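Putative branched-chain amino acid ABC transporter (Rhodospirillum rubrum ATCC 11170, PDB 3HUT) probably serves as the extracellular ligand-binding receptor of an ABC transporter, capturing amino acids, possibly branched-chain ones, for uptake. Local coordinates at residues F278-Y283 with A316-I321. Sequence-based numbering, arbitrary orientation.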
ATOM      1  N   PHE A 278       2.036  -0.751  -7.178  1.00 10.66           N
ATOM      2  CA  PHE A 278       3.209  -1.530  -6.796  1.00  9.32           C
ATOM      3  C   PHE A 278       4.474  -0.786  -7.217  1.00  9.06           C
ATOM      4  O   PHE A 278       5.458  -0.729  -6.474  1.00  8.00           O
ATOM      5  CB  PHE A 278       3.129  -2.915  -7.442  1.00 11.85           C
ATOM      6  CG  PHE A 278       1.942  -3.708  -6.987  1.00 13.16           C
ATOM      7  CD1 PHE A 278       1.946  -4.335  -5.746  1.00 14.36           C
ATOM      8  CD2 PHE A 278       0.789  -3.767  -7.762  1.00 15.84           C
ATOM      9  CE1 PHE A 278       0.816  -5.006  -5.279  1.00 16.04           C
ATOM     10  CE2 PHE A 278      -0.347  -4.435  -7.306  1.00 15.67           C
ATOM     11  CZ  PHE A 278      -0.333  -5.055  -6.062  1.00 17.13           C
ATOM     12  N   ALA A 279       4.439  -0.195  -8.405  1.00  8.81           N
ATOM     13  CA  ALA A 279       5.579   0.569  -8.891  1.00  8.75           C
ATOM     14  C   ALA A 279       5.809   1.764  -7.962  1.00  7.11           C
ATOM     15  O   ALA A 279       6.950   2.107  -7.635  1.00  7.02           O
ATOM     16  CB  ALA A 279       5.314   1.053 -10.303  1.00  9.47           C
ATOM     17  N   ALA A 280       4.719   2.385  -7.526  1.00  5.72           N
ATOM     18  CA  ALA A 280       4.801   3.542  -6.641  1.00  4.45           C
ATOM     19  C   ALA A 280       5.396   3.179  -5.276  1.00  6.17           C
ATOM     20  O   ALA A 280       6.230   3.905  -4.738  1.00  3.54           O
ATOM     21  CB  ALA A 280       3.417   4.151  -6.466  1.00  6.64           C
ATOM     22  N   HIS A 281       4.959   2.064  -4.709  1.00  5.58           N
ATOM     23  CA  HIS A 281       5.488   1.638  -3.421  1.00  7.20           C
ATOM     24  C   HIS A 281       6.944   1.210  -3.576  1.00  7.65           C
ATOM     25  O   HIS A 281       7.744   1.367  -2.657  1.00  8.51           O
ATOM     26  CB  HIS A 281       4.633   0.499  -2.857  1.00  8.53           C
ATOM     27  CG  HIS A 281       3.305   0.955  -2.342  1.00 11.63           C
ATOM     28  ND1 HIS A 281       3.147   1.527  -1.096  1.00 13.24           N
ATOM     29  CD2 HIS A 281       2.082   0.982  -2.922  1.00  9.67           C
ATOM     30  CE1 HIS A 281       1.886   1.884  -0.935  1.00 12.17           C
ATOM     31  NE2 HIS A 281       1.218   1.567  -2.029  1.00 12.01           N
ATOM     32  N   GLY A 282       7.287   0.677  -4.745  1.00  7.54           N
ATOM     33  CA  GLY A 282       8.658   0.270  -4.991  1.00  8.46           C
ATOM     34  C   GLY A 282       9.512   1.521  -5.086  1.00  8.80           C
ATOM     35  O   GLY A 282      10.664   1.547  -4.644  1.00  7.25           O
ATOM     36  N   TYR A 283       8.936   2.570  -5.668  1.00  6.78           N
ATOM     37  CA  TYR A 283       9.633   3.842  -5.807  1.00  7.99           C
ATOM     38  C   TYR A 283       9.921   4.408  -4.415  1.00  8.28           C
ATOM     39  O   TYR A 283      11.054   4.791  -4.111  1.00  9.30           O
ATOM     40  CB  TYR A 283       8.770   4.834  -6.595  1.00  7.63           C
ATOM     41  CG  TYR A 283       9.465   6.139  -6.930  1.00  8.30           C
ATOM     42  CD1 TYR A 283      10.570   6.168  -7.783  1.00  8.61           C
ATOM     43  CD2 TYR A 283       8.995   7.350  -6.421  1.00  6.15           C
ATOM     44  CE1 TYR A 283      11.188   7.377  -8.126  1.00  7.71           C
ATOM     45  CE2 TYR A 283       9.606   8.562  -6.755  1.00  7.99           C
ATOM     46  CZ  TYR A 283      10.700   8.568  -7.609  1.00  9.02           C
ATOM     47  OH  TYR A 283      11.304   9.765  -7.949  1.00  8.86           O
ATOM     48  N   ALA A 316       8.141  12.198   2.426  1.00  9.14           N
ATOM     49  CA  ALA A 316       7.226  12.725   1.418  1.00 10.71           C
ATOM     50  C   ALA A 316       7.208  11.824   0.184  1.00  8.98           C
ATOM     51  O   ALA A 316       7.764  12.169  -0.853  1.00 10.91           O
ATOM     52  CB  ALA A 316       7.646  14.138   1.025  1.00 11.47           C
ATOM     53  N   GLY A 317       6.570  10.667   0.301  1.00 10.32           N
ATOM     54  CA  GLY A 317       6.529   9.737  -0.818  1.00  9.50           C
ATOM     55  C   GLY A 317       5.404   9.989  -1.800  1.00 10.16           C
ATOM     56  O   GLY A 317       4.507  10.798  -1.543  1.00 10.00           O
ATOM     57  N   VAL A 318       5.454   9.301  -2.938  1.00  8.50           N
ATOM     58  CA  VAL A 318       4.410   9.443  -3.941  1.00  8.28           C
ATOM     59  C   VAL A 318       3.184   8.676  -3.468  1.00  8.13           C
ATOM     60  O   VAL A 318       2.099   8.818  -4.032  1.00  7.33           O
ATOM     61  CB  VAL A 318       4.870   8.909  -5.316  1.00  8.55           C
ATOM     62  CG1 VAL A 318       6.112   9.667  -5.764  1.00  8.41           C
ATOM     63  CG2 VAL A 318       5.152   7.415  -5.243  1.00  7.16           C
ATOM     64  N   THR A 319       3.365   7.870  -2.423  1.00  7.40           N
ATOM     65  CA  THR A 319       2.267   7.095  -1.855  1.00  7.76           C
ATOM     66  C   THR A 319       1.751   7.806  -0.607  1.00  7.58           C
ATOM     67  O   THR A 319       0.964   7.245   0.151  1.00  7.03           O
ATOM     68  CB  THR A 319       2.698   5.646  -1.483  1.00  9.20           C
ATOM     69  OG1 THR A 319       3.669   5.672  -0.426  1.00  9.64           O
ATOM     70  CG2 THR A 319       3.291   4.940  -2.698  1.00  8.01           C
ATOM     71  N   GLY A 320       2.206   9.046  -0.413  1.00  7.38           N
ATOM     72  CA  GLY A 320       1.774   9.846   0.721  1.00  9.55           C
ATOM     73  C   GLY A 320       2.822  10.034   1.800  1.00  9.53           C
ATOM     74  O   GLY A 320       3.848   9.359   1.803  1.00  9.79           O
ATOM     75  N   ILE A 321       2.566  10.957   2.721  1.00  9.19           N
ATOM     76  CA  ILE A 321       3.499  11.199   3.815  1.00 10.17           C
ATOM     77  C   ILE A 321       3.541   9.915   4.635  1.00  9.44           C
ATOM     78  O   ILE A 321       2.515   9.472   5.148  1.00  8.13           O
ATOM     79  CB  ILE A 321       3.035  12.383   4.685  1.00 11.75           C
ATOM     80  CG1 ILE A 321       3.051  13.660   3.838  1.00 13.40           C
ATOM     81  CG2 ILE A 321       3.931  12.511   5.915  1.00 11.34           C
ATOM     82  CD1 ILE A 321       2.701  14.933   4.593  1.00 19.08           C
TER
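The methyl CG2 of T319 lies over one face of the H281 imidazole, 3.8 Å from the ring centroid and 10° off the ring normal, which meets the criteria for a CH-pi contact. The CB bond of H281 points away from the turn, yet chi1 of -74° sets CG anti to the carbonyl carbon, and the ring, turned about its CB-CG bond, offers a face to the methyl. T319 CG2 also packs 3.9 Å from A280 CB. The same threonine has its OG1 between backbone N and carbonyl carbon (chi1 65°), where it hydrogen-bonds to D284 and K333. V318 adds purely apolar packing: its CG2 rests 3.9 Å from A280 CB, while its CG1 stands 3.8 Å from CD2 of Y283, meeting that ring obliquely. Replacing H281 by an alanine would probably open a gap beside the T319 methyl and leave it without its aromatic partner. V318 and T319 are the central residues of a type I turn, closed by G320 N to G317 O at 3.1 Å; D284 also accepts a hydrogen bond from V318 N, tying turn to helix. In this two-lobed periplasmic binding protein fold, helix 277-296 meets helix 18-37 through Y283, F263 of helix 258-271 touches A280 and V318, and K333, on strand 331-341 of the mixed sheet, reaches H281, consistent with a buried place near the junction of the lobes.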